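Local coordinates for ArtJ (Geobacillus stearothermophilus, PDB 2PVU), which binds arginine, lysine and histidine and probably delivers them to its cognate ATP-binding cassette transporter, Art(MP)2, for uptake, at residues Ala50-Phe55 and Asn197-Glu202; Met103-Ile108 and Tyr226-Pro231; Ile150-Ala155 and Pro170-Phe175; Gly251-Ile256 and Pro265-Leu270. One frame throughout, in Å; residues are numbered along the deposited sequence.

Contact 1 of 4, residues Ala50-Phe55 and Asn197-Glu202; sequences AAFAPF and NAVANE. With LYS (lysine), chain E.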
# COMPACT_ATOMS: atom_id res chain seq x y z
N ALA A 50 -1.56 9.56 0.90
CA ALA A 50 -2.24 9.32 2.18
C ALA A 50 -3.74 9.22 1.98
O ALA A 50 -4.48 10.08 2.46
CB ALA A 50 -1.94 10.41 3.20
N ALA A 51 -4.16 8.14 1.32
CA ALA A 51 -5.57 7.81 1.11
C ALA A 51 -5.70 6.30 1.11
O ALA A 51 -6.31 5.70 0.16
CB ALA A 51 -6.08 8.44 -0.23
N PHE A 52 -5.10 5.65 2.12
CA PHE A 52 -4.88 4.17 2.07
C PHE A 52 -4.82 3.64 3.52
O PHE A 52 -3.83 3.00 3.95
CB PHE A 52 -3.59 3.86 1.28
CG PHE A 52 -3.55 2.50 0.64
CD1 PHE A 52 -2.57 1.59 1.01
CD2 PHE A 52 -4.51 2.13 -0.33
CE1 PHE A 52 -2.49 0.31 0.41
CE2 PHE A 52 -4.46 0.86 -0.94
CZ PHE A 52 -3.44 -0.06 -0.56
N ALA A 53 -5.88 3.92 4.26
CA ALA A 53 -5.98 3.42 5.64
C ALA A 53 -5.96 1.89 5.61
O ALA A 53 -6.64 1.29 4.78
CB ALA A 53 -7.26 3.92 6.33
N PRO A 54 -5.24 1.24 6.55
CA PRO A 54 -4.60 1.79 7.75
C PRO A 54 -3.13 2.20 7.59
O PRO A 54 -2.48 2.56 8.58
CB PRO A 54 -4.66 0.62 8.72
CG PRO A 54 -4.41 -0.58 7.83
CD PRO A 54 -5.09 -0.22 6.49
N PHE A 55 -2.60 2.13 6.38
CA PHE A 55 -1.16 2.39 6.16
C PHE A 55 -0.81 3.87 6.19
O PHE A 55 0.14 4.29 6.88
CB PHE A 55 -0.72 1.70 4.85
CG PHE A 55 -0.87 0.21 4.92
CD1 PHE A 55 0.05 -0.54 5.66
CD2 PHE A 55 -1.96 -0.43 4.33
CE1 PHE A 55 -0.10 -1.96 5.83
CE2 PHE A 55 -2.11 -1.84 4.43
CZ PHE A 55 -1.19 -2.59 5.22
N ASN A 197 -5.46 -6.53 1.04
CA ASN A 197 -6.23 -7.19 2.08
C ASN A 197 -6.47 -6.33 3.33
O ASN A 197 -7.59 -6.32 3.82
CB ASN A 197 -5.65 -8.57 2.47
CG ASN A 197 -4.27 -8.45 3.10
OD1 ASN A 197 -3.34 -7.98 2.47
ND2 ASN A 197 -4.16 -8.85 4.35
N ALA A 198 -5.42 -5.67 3.86
CA ALA A 198 -5.62 -4.95 5.16
C ALA A 198 -6.47 -3.72 4.95
O ALA A 198 -7.20 -3.29 5.86
CB ALA A 198 -4.25 -4.58 5.80
N VAL A 199 -6.40 -3.14 3.75
CA VAL A 199 -7.19 -1.96 3.40
C VAL A 199 -8.67 -2.35 3.27
O VAL A 199 -9.54 -1.72 3.88
CB VAL A 199 -6.68 -1.30 2.12
CG1 VAL A 199 -7.65 -0.19 1.68
CG2 VAL A 199 -5.27 -0.73 2.37
N ALA A 200 -8.95 -3.40 2.52
CA ALA A 200 -10.35 -3.89 2.41
C ALA A 200 -10.92 -4.32 3.76
O ALA A 200 -12.02 -3.94 4.15
CB ALA A 200 -10.45 -5.04 1.41
N ASN A 201 -10.14 -5.10 4.50
CA ASN A 201 -10.58 -5.61 5.79
C ASN A 201 -10.88 -4.51 6.78
O ASN A 201 -11.89 -4.58 7.50
CB ASN A 201 -9.55 -6.58 6.37
CG ASN A 201 -9.60 -7.95 5.70
OD1 ASN A 201 -10.66 -8.40 5.24
ND2 ASN A 201 -8.49 -8.64 5.71
N GLU A 202 -10.03 -3.48 6.82
CA GLU A 202 -10.23 -2.39 7.79
C GLU A 202 -11.42 -1.51 7.37
O GLU A 202 -12.15 -1.03 8.20
CB GLU A 202 -8.95 -1.55 7.98
CG GLU A 202 -9.26 -0.09 8.37
CD GLU A 202 -8.30 0.51 9.38
OE1 GLU A 202 -7.97 -0.21 10.36
OE2 GLU A 202 -7.92 1.70 9.21
N LYS E . 0.26 -2.64 -2.85
CA LYS E . -0.40 -2.26 -4.15
C LYS E . 0.67 -1.73 -5.12
O LYS E . 0.38 -1.48 -6.28
CB LYS E . -1.44 -1.17 -3.91
CG LYS E . -0.82 0.10 -3.27
CD LYS E . -1.72 1.33 -3.48
CE LYS E . -1.39 2.39 -2.44
NZ LYS E . -2.13 3.73 -2.74
OXT LYS E . 1.84 -1.52 -4.74
O HOH W 1 -9.26 0.81 4.85

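Contact 2 of 4, residues Met103-Ile108 and Tyr226-Pro231; sequences MGISGI and YGMIFP. With LYS (lysine), chain E.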
# COMPACT_ATOMS: atom_id res chain seq x y z
N MET A 103 12.52 9.28 -1.35
CA MET A 103 12.08 8.02 -0.72
C MET A 103 10.57 8.01 -0.73
O MET A 103 9.93 9.09 -0.71
CB MET A 103 12.55 8.04 0.75
CG MET A 103 12.29 6.74 1.49
SD MET A 103 13.01 6.89 3.14
CE MET A 103 12.41 5.34 3.80
N GLY A 104 9.99 6.81 -0.75
CA GLY A 104 8.55 6.69 -0.61
C GLY A 104 8.18 5.59 0.35
O GLY A 104 8.90 4.59 0.49
N ILE A 105 7.04 5.74 1.01
CA ILE A 105 6.43 4.63 1.77
C ILE A 105 4.93 4.83 1.59
O ILE A 105 4.42 5.94 1.77
CB ILE A 105 6.87 4.55 3.30
CG1 ILE A 105 6.45 3.19 3.92
CG2 ILE A 105 6.37 5.72 4.10
CD1 ILE A 105 6.81 3.01 5.37
N SER A 106 4.24 3.79 1.09
CA SER A 106 2.84 4.00 0.65
C SER A 106 2.17 2.65 0.32
O SER A 106 1.46 2.57 -0.71
CB SER A 106 2.83 4.94 -0.58
OG SER A 106 1.57 5.56 -0.84
N GLY A 107 2.42 1.62 1.14
CA GLY A 107 1.79 0.28 0.93
C GLY A 107 2.23 -0.23 -0.44
O GLY A 107 1.45 -0.85 -1.14
N ILE A 108 3.48 0.01 -0.79
CA ILE A 108 4.00 -0.33 -2.16
C ILE A 108 4.56 -1.73 -2.29
O ILE A 108 5.59 -2.04 -1.68
CB ILE A 108 5.14 0.64 -2.60
CG1 ILE A 108 4.66 2.09 -2.42
CG2 ILE A 108 5.53 0.33 -4.13
CD1 ILE A 108 5.85 3.15 -2.39
N TYR A 226 5.46 -5.57 0.90
CA TYR A 226 5.66 -4.13 0.74
C TYR A 226 7.12 -3.77 1.03
O TYR A 226 7.75 -4.43 1.88
CB TYR A 226 4.83 -3.33 1.75
CG TYR A 226 3.36 -3.48 1.60
CD1 TYR A 226 2.78 -3.98 0.41
CD2 TYR A 226 2.54 -3.04 2.62
CE1 TYR A 226 1.38 -4.09 0.31
CE2 TYR A 226 1.14 -3.10 2.51
CZ TYR A 226 0.58 -3.65 1.40
OH TYR A 226 -0.80 -3.71 1.37
N GLY A 227 7.64 -2.80 0.29
CA GLY A 227 8.99 -2.23 0.56
C GLY A 227 8.88 -0.71 0.56
O GLY A 227 7.98 -0.13 -0.05
N MET A 228 9.80 -0.05 1.29
CA MET A 228 10.02 1.39 1.10
C MET A 228 10.69 1.49 -0.26
O MET A 228 11.31 0.54 -0.70
CB MET A 228 10.88 1.91 2.25
CG MET A 228 10.01 2.12 3.51
SD MET A 228 11.00 2.29 4.98
CE MET A 228 11.34 0.60 5.42
N ILE A 229 10.53 2.61 -0.96
CA ILE A 229 11.01 2.72 -2.35
C ILE A 229 11.92 3.94 -2.51
O ILE A 229 11.80 4.91 -1.76
CB ILE A 229 9.81 2.80 -3.30
CG1 ILE A 229 10.25 2.68 -4.77
CG2 ILE A 229 9.05 4.14 -3.11
CD1 ILE A 229 9.08 2.56 -5.73
N PHE A 230 12.86 3.86 -3.45
CA PHE A 230 13.91 4.88 -3.60
C PHE A 230 14.16 5.07 -5.07
O PHE A 230 13.97 4.13 -5.84
CB PHE A 230 15.25 4.40 -2.99
CG PHE A 230 15.15 4.03 -1.52
CD1 PHE A 230 15.22 5.02 -0.53
CD2 PHE A 230 14.95 2.73 -1.16
CE1 PHE A 230 15.11 4.68 0.86
CE2 PHE A 230 14.83 2.37 0.22
CZ PHE A 230 14.89 3.34 1.21
N PRO A 231 14.67 6.26 -5.45
CA PRO A 231 15.20 6.36 -6.80
C PRO A 231 16.32 5.34 -6.94
O PRO A 231 17.02 5.00 -5.97
CB PRO A 231 15.79 7.77 -6.87
CG PRO A 231 15.02 8.58 -5.77
CD PRO A 231 14.78 7.52 -4.68
N LYS E . 0.26 -2.64 -2.85
CA LYS E . -0.40 -2.26 -4.15
C LYS E . 0.67 -1.73 -5.12
O LYS E . 0.38 -1.48 -6.28
CB LYS E . -1.44 -1.17 -3.91
CG LYS E . -0.82 0.10 -3.27
CD LYS E . -1.72 1.33 -3.48
CE LYS E . -1.39 2.39 -2.44
NZ LYS E . -2.13 3.73 -2.74
OXT LYS E . 1.84 -1.52 -4.74
O HOH W 2 5.64 1.23 0.99

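Contact 3 of 4, residues Ile150-Ala155 and Pro170-Phe175; sequences IGVQNA and PHIKKF. With LYS (lysine), chain E.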
# COMPACT_ATOMS: atom_id res chain seq x y z
N ILE A 150 -14.86 -3.59 -12.78
CA ILE A 150 -13.97 -3.70 -11.63
C ILE A 150 -13.31 -2.34 -11.39
O ILE A 150 -12.73 -1.77 -12.29
CB ILE A 150 -12.86 -4.78 -11.86
CG1 ILE A 150 -13.48 -6.15 -12.17
CG2 ILE A 150 -11.97 -4.95 -10.63
CD1 ILE A 150 -12.50 -7.10 -12.79
N GLY A 151 -13.37 -1.83 -10.17
CA GLY A 151 -12.66 -0.62 -9.86
C GLY A 151 -11.31 -0.92 -9.22
O GLY A 151 -11.21 -1.82 -8.37
N VAL A 152 -10.29 -0.16 -9.61
CA VAL A 152 -8.94 -0.30 -9.04
C VAL A 152 -8.31 1.07 -8.93
O VAL A 152 -8.73 2.02 -9.62
CB VAL A 152 -8.01 -1.17 -9.94
CG1 VAL A 152 -8.46 -2.65 -9.94
CG2 VAL A 152 -7.94 -0.59 -11.37
N GLN A 153 -7.27 1.16 -8.11
CA GLN A 153 -6.44 2.34 -8.15
C GLN A 153 -5.46 2.22 -9.32
O GLN A 153 -4.91 1.12 -9.59
CB GLN A 153 -5.73 2.60 -6.82
CG GLN A 153 -4.83 3.85 -6.87
CD GLN A 153 -4.23 4.18 -5.51
OE1 GLN A 153 -4.15 3.32 -4.62
NE2 GLN A 153 -3.77 5.41 -5.36
N ASN A 154 -5.33 3.31 -10.07
CA ASN A 154 -4.44 3.34 -11.25
C ASN A 154 -3.04 2.83 -10.88
O ASN A 154 -2.51 3.18 -9.83
CB ASN A 154 -4.29 4.77 -11.75
CG ASN A 154 -3.56 4.84 -13.06
OD1 ASN A 154 -3.99 4.25 -14.05
ND2 ASN A 154 -2.44 5.57 -13.09
N ALA A 155 -2.43 2.06 -11.77
CA ALA A 155 -1.02 1.67 -11.60
C ALA A 155 -0.73 0.97 -10.27
O ALA A 155 0.28 1.25 -9.61
CB ALA A 155 -0.10 2.87 -11.83
N PRO A 170 -12.18 -1.40 -21.15
CA PRO A 170 -13.06 -0.46 -20.44
C PRO A 170 -13.75 -0.99 -19.17
O PRO A 170 -14.12 -0.16 -18.33
CB PRO A 170 -14.12 -0.07 -21.49
CG PRO A 170 -14.05 -1.16 -22.54
CD PRO A 170 -12.62 -1.60 -22.55
N HIS A 171 -13.91 -2.31 -19.02
CA HIS A 171 -14.52 -2.84 -17.79
C HIS A 171 -13.67 -2.63 -16.52
O HIS A 171 -14.16 -2.76 -15.41
CB HIS A 171 -14.93 -4.30 -17.93
CG HIS A 171 -16.14 -4.51 -18.79
ND1 HIS A 171 -16.56 -5.75 -19.21
CD2 HIS A 171 -16.99 -3.61 -19.37
CE1 HIS A 171 -17.64 -5.62 -19.97
NE2 HIS A 171 -17.91 -4.33 -20.08
N ILE A 172 -12.40 -2.32 -16.71
CA ILE A 172 -11.53 -2.05 -15.59
C ILE A 172 -11.52 -0.54 -15.45
O ILE A 172 -11.08 0.17 -16.36
CB ILE A 172 -10.12 -2.62 -15.82
CG1 ILE A 172 -10.23 -4.16 -15.96
CG2 ILE A 172 -9.15 -2.15 -14.71
CD1 ILE A 172 -8.92 -4.84 -16.32
N LYS A 173 -12.06 -0.05 -14.35
CA LYS A 173 -12.14 1.38 -14.14
C LYS A 173 -11.04 1.79 -13.17
O LYS A 173 -10.90 1.21 -12.09
CB LYS A 173 -13.50 1.77 -13.56
CG LYS A 173 -14.72 1.20 -14.30
CD LYS A 173 -14.86 1.85 -15.65
CE LYS A 173 -16.20 1.53 -16.31
NZ LYS A 173 -16.07 1.99 -17.72
N LYS A 174 -10.27 2.80 -13.55
CA LYS A 174 -9.06 3.17 -12.80
C LYS A 174 -9.24 4.52 -12.12
O LYS A 174 -9.71 5.48 -12.78
CB LYS A 174 -7.85 3.22 -13.75
CG LYS A 174 -7.53 1.92 -14.48
CD LYS A 174 -6.60 2.21 -15.65
CE LYS A 174 -6.27 0.97 -16.46
NZ LYS A 174 -7.45 0.30 -17.03
N PHE A 175 -8.87 4.60 -10.84
CA PHE A 175 -9.04 5.83 -10.05
C PHE A 175 -7.72 6.28 -9.41
O PHE A 175 -6.86 5.45 -9.17
CB PHE A 175 -10.11 5.61 -8.99
CG PHE A 175 -11.41 5.13 -9.59
CD1 PHE A 175 -12.23 6.01 -10.27
CD2 PHE A 175 -11.71 3.79 -9.61
CE1 PHE A 175 -13.40 5.56 -10.86
CE2 PHE A 175 -12.88 3.31 -10.20
CZ PHE A 175 -13.71 4.22 -10.85
N LYS E . 0.26 -2.64 -2.85
CA LYS E . -0.40 -2.26 -4.15
C LYS E . 0.67 -1.73 -5.12
O LYS E . 0.38 -1.48 -6.28
CB LYS E . -1.44 -1.17 -3.91
CG LYS E . -0.82 0.10 -3.27
CD LYS E . -1.72 1.33 -3.48
CE LYS E . -1.39 2.39 -2.44
NZ LYS E . -2.13 3.73 -2.74
OXT LYS E . 1.84 -1.52 -4.74

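Contact 4 of 4, residues Gly251-Ile256 and Pro265-Leu270; sequences GKYTEI and PKLDRL. With SO4 (sulfate ion), chain B; SO4 (sulfate ion), chain C.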
# COMPACT_ATOMS: atom_id res chain seq x y z
N GLY A 251 11.75 -5.01 18.88
CA GLY A 251 10.35 -5.19 19.27
C GLY A 251 9.48 -4.00 18.88
O GLY A 251 8.26 -4.05 19.06
N LYS A 252 10.08 -2.96 18.29
CA LYS A 252 9.34 -1.73 17.93
C LYS A 252 8.41 -2.02 16.77
O LYS A 252 7.29 -1.52 16.74
CB LYS A 252 10.32 -0.59 17.60
CG LYS A 252 9.64 0.74 17.19
CD LYS A 252 9.06 1.44 18.43
CE LYS A 252 8.25 2.68 18.03
NZ LYS A 252 7.74 3.37 19.25
N TYR A 253 8.88 -2.82 15.81
CA TYR A 253 8.00 -3.21 14.69
C TYR A 253 6.75 -3.89 15.25
O TYR A 253 5.63 -3.53 14.87
CB TYR A 253 8.71 -4.18 13.74
CG TYR A 253 7.82 -4.63 12.59
CD1 TYR A 253 7.91 -4.02 11.33
CD2 TYR A 253 6.90 -5.68 12.75
CE1 TYR A 253 7.12 -4.46 10.25
CE2 TYR A 253 6.09 -6.11 11.66
CZ TYR A 253 6.21 -5.50 10.42
OH TYR A 253 5.40 -5.90 9.35
N THR A 254 6.91 -4.86 16.14
CA THR A 254 5.70 -5.49 16.67
C THR A 254 4.79 -4.60 17.51
O THR A 254 3.56 -4.78 17.44
CB THR A 254 5.84 -6.93 17.18
OG1 THR A 254 5.44 -7.07 18.56
CG2 THR A 254 7.15 -7.49 16.88
N GLU A 255 5.36 -3.65 18.26
CA GLU A 255 4.53 -2.65 18.97
C GLU A 255 3.67 -1.86 17.98
O GLU A 255 2.46 -1.71 18.20
CB GLU A 255 5.36 -1.66 19.80
CG GLU A 255 6.18 -2.24 20.94
CD GLU A 255 7.22 -1.21 21.46
OE1 GLU A 255 7.09 0.01 21.13
OE2 GLU A 255 8.17 -1.63 22.19
N ILE A 256 4.29 -1.35 16.91
CA ILE A 256 3.57 -0.62 15.86
C ILE A 256 2.51 -1.52 15.19
O ILE A 256 1.36 -1.10 15.00
CB ILE A 256 4.52 -0.05 14.78
CG1 ILE A 256 5.52 0.91 15.44
CG2 ILE A 256 3.69 0.69 13.71
CD1 ILE A 256 6.73 1.28 14.55
N PRO A 265 2.44 -9.85 14.73
CA PRO A 265 2.80 -10.16 13.34
C PRO A 265 3.45 -11.54 13.25
O PRO A 265 3.83 -12.11 14.27
CB PRO A 265 3.85 -9.10 13.01
CG PRO A 265 4.55 -8.90 14.35
CD PRO A 265 3.36 -8.88 15.33
N LYS A 266 3.57 -12.07 12.03
CA LYS A 266 4.37 -13.29 11.82
C LYS A 266 5.65 -12.83 11.16
O LYS A 266 5.71 -12.69 9.93
CB LYS A 266 3.60 -14.31 10.97
CG LYS A 266 2.42 -14.94 11.77
CD LYS A 266 1.63 -15.91 10.92
CE LYS A 266 0.70 -16.78 11.75
NZ LYS A 266 -0.18 -17.51 10.80
N LEU A 267 6.65 -12.53 11.99
CA LEU A 267 7.90 -11.93 11.46
C LEU A 267 8.63 -12.85 10.48
O LEU A 267 9.43 -12.37 9.70
CB LEU A 267 8.85 -11.48 12.61
CG LEU A 267 8.31 -10.47 13.62
CD1 LEU A 267 9.26 -10.27 14.80
CD2 LEU A 267 7.99 -9.12 12.94
N ASP A 268 8.37 -14.17 10.54
CA ASP A 268 9.03 -15.07 9.58
C ASP A 268 8.62 -14.78 8.12
O ASP A 268 9.31 -15.23 7.20
CB ASP A 268 8.85 -16.56 9.94
CG ASP A 268 7.38 -17.03 9.97
OD1 ASP A 268 6.47 -16.28 9.55
OD2 ASP A 268 7.17 -18.20 10.41
N ARG A 269 7.49 -14.10 7.93
CA ARG A 269 7.05 -13.60 6.60
C ARG A 269 8.05 -12.60 5.99
O ARG A 269 8.13 -12.46 4.76
CB ARG A 269 5.67 -12.92 6.71
CG ARG A 269 4.59 -13.93 7.05
CD ARG A 269 3.25 -13.21 7.11
NE ARG A 269 2.15 -14.14 7.38
CZ ARG A 269 0.89 -13.75 7.39
NH1 ARG A 269 0.60 -12.47 7.16
NH2 ARG A 269 -0.08 -14.63 7.62
N LEU A 270 8.82 -11.93 6.84
CA LEU A 270 9.76 -10.93 6.39
C LEU A 270 11.13 -11.48 6.00
O LEU A 270 11.99 -10.71 5.55
CB LEU A 270 9.91 -9.82 7.43
CG LEU A 270 8.55 -9.29 7.89
CD1 LEU A 270 8.70 -8.21 8.97
CD2 LEU A 270 7.74 -8.79 6.69
S SO4 B . 1.19 -17.91 7.48
O1 SO4 B . -0.08 -17.21 7.57
O2 SO4 B . 1.22 -18.79 6.31
O3 SO4 B . 1.37 -18.70 8.71
O4 SO4 B . 2.26 -16.91 7.33
S SO4 C . 2.81 -9.51 8.73
O1 SO4 C . 2.24 -8.36 9.40
O2 SO4 C . 2.10 -9.53 7.40
O3 SO4 C . 2.53 -10.69 9.59
O4 SO4 C . 4.28 -9.28 8.58

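Contact 1 of 4, residues Ala50-Phe55 and Asn197-Glu202
Val199 and Phe52 meet methyl to ring: CG2 of the valine stands over the middle of the phenylalanine face, 3.5 Å from the ring centroid and only 12° off the normal, a CH-pi contact. The bound lysine covers the opposite face with its aliphatic chain, LYS CE lying 3.5 Å above the ring plane, so the ring is an aromatic wall of the lysine pocket, backed by the helix. Phe52 CG is anti to the backbone N (chi1 -154°), which swings the ring from the loop into this slot. The same Val199 CG2 also reaches the edge of the Phe55 ring, near its plane, 3.9 Å from Phe55 CD2. Beyond it, Ala198 CB packs on Phe55 CZ at 3.7 Å, and Pro54, after a cis peptide bond, lays CB 3.5 Å from Glu202 OE2. A water donates to both Ala53 O and Val199 O, 2.7 Å each, bridging the two backbones. With the Phe52 ring cut back to an alanine here, Val199 CG2 and the ligand's methylenes would probably face a gap. The loop after strand 44-48 here meets the start of helix 197-206, with Phe261 of helix 252-261 against Pro54, Phe55 and Ala198, and Thr195 and Asp196 touching Phe52.

Contact 2 of 4, residues Met103-Ile108 and Tyr226-Pro231
A single antiparallel bridge, the hydrogen-bonded pair Gly104 and Ile229, joins strand 103-104 to strand 224-231 beside the ligand pocket. Gly104 N donates to Ile229 O at 2.8 Å and Ile229 N returns a bond to Gly104 O at 2.9 Å. Past the bridge the backbones separate and then meet again where Gly227 N donates to Ile108 O, nearly in line with the carbonyl. In the interval a water accepts from the backbone N of Ser106 and of Ile108 and donates to Gly227 O, so these buried polar atoms are satisfied.

The side chains pack on both flanks. Ile108 CD1 presses on Ile229 CG2 at 3.4 Å, tighter than ordinary carbon contact, the two chains crossing at about a right angle. On the other flank Met103, fully extended, lies alongside Phe230 with Met103 CG 3.5 Å from Phe230 CE1, its sulfur placed obliquely to the ring in a Met-aromatic contact. Met103 CE ends 3.6 Å from Met228 SD, and Met228 CG runs beside Ile105 CG1.

At the pocket end Gly107 lies over one face of the Tyr226 ring, CA 3.9 Å from the centroid; its carbonyl O receives the ligand's amino group, LYS N, at 2.7 Å. Tyr226 OH is hydrogen-bonded to Asp196, which also binds the ligand, tying the ring to a second pocket residue. A backbone carbonyl holding the alpha-amino group beside an aromatic wall fits the amino acid site of a family 3 solute-binding protein.

Contact 3 of 4, residues Ile150-Ala155 and Pro170-Phe175
Five backbone hydrogen bonds bind Ile150-Ala155 to Pro170-Phe175 as neighbouring parallel strands, their short axes turned by 31°. Ile150 N donates to His171 O and Lys173 N to Ile150 O, both 2.8 Å; Val152 N donates to Lys173 O, Phe175 N to Val152 O, and Asn154 N closes the ladder on Phe175 O. Helix 157-166 links the two strands in a beta-alpha-beta crossover.

Apolar packing is spread over both faces of the pair. On the face of Val152 and Ile172, the two CG2 methyls meet at 3.9 Å, and Lys174 CG comes 4.0 Å from Val152 CG2. On the other face the Phe175 ring turns its edge to Gly151 CA, which lies near the ring plane 4.0 Å from Phe175 CE2; a side chain on Gly151 would crowd that edge.

Polar side chains gather toward the ends. Lys173 bends back at chi2 (-70°) to give NZ to Pro170 O at 3.0 Å, while Asn154 OD1 rests against Lys174 CD and its ND2 is bonded to Asp90. Gln153 extends away from the partner strand and accepts LYS NZ on OE1 at 2.8 Å, with Thr178 as a further partner of OE1; its NE2 bonds Glu176 O and Asp49. With both ends of the amide engaged, its flip is probably fixed, presenting the carbonyl oxygen to the ligand's cationic tip.

Contact 4 of 4, residues Gly251-Ile256 and Pro265-Leu270
Tyr253 carries the close-packed part of this contact, meeting three side chains of Pro265-Leu270. With chi1 at 178°, the ring leaves the helix on the side away from its own backbone N and reaches toward the returning chain. Leu270 CD1 sits over one face, 4.0 Å from Tyr253 CZ; Pro265 CB lies at the edge, near the ring plane; and Leu267 CD2 comes obliquely to Tyr253 CD2 at 3.6 Å. One residue on, Thr254 sets its CB 3.7 Å from Pro265 CD, crossing the proline at about a right angle, with its CG2 near Leu267 CD1. No hydrogen bond joins the two segments, and the hydroxyl of Tyr253 is bonded instead to Tyr124 O.

This is the C-terminal tail folding back on helix 252-261: after the helix the chain reverses, and a 3-10 segment beginning at Leu267 lays its leucines on the first turns, with Ile248 of helix 237-249 also touching Tyr253 and Leu270. Cutting Tyr253 back to an alanine is likely to open a gap between Pro265, Leu267 and Leu270 and to leave Tyr124 O without the hydroxyl.

The other side is polar: exposed Lys266 and Arg269 make no contact with 251-256 and bond two sulfate ions, probably from the crystallisation liquor. Arg269 presents its guanidinium edge to the chain B sulfate, NE to O4 at 2.8 Å and NH2 to O1 at 2.6 Å, and Lys266 NZ adds a bond to O3 of that ion. The chain C sulfate, beside the packed part near Tyr253 OH and Leu270 CD2, receives Lys266 N on O3 at 3.0 Å, and a weak bond from Arg269 NH1 on O2.

Overall arrangement
Contact 2 is wholly buried, contacts 1 and 3 are partly so, and contact 4 lies at the surface. The first three share the bound lysine but give it different chemistry: an aromatic face in contact 1, a backbone carbonyl in contact 2, a side-chain amide in contact 3. Contacts 1 and 2 touch directly, Phe55 CZ lying 3.6 Å from Tyr226 CE2. Contacts 2 and 3 reach the same mixed sheet and use backbone hydrogen bonds, whereas contacts 1 and 4 have no direct hydrogen bond across their segments and rest mainly on side-chain packing, with a bridging water in contact 1. Contact 4, about 32 Å from contact 3 between centres, holds sulfate where the others hold the amino acid.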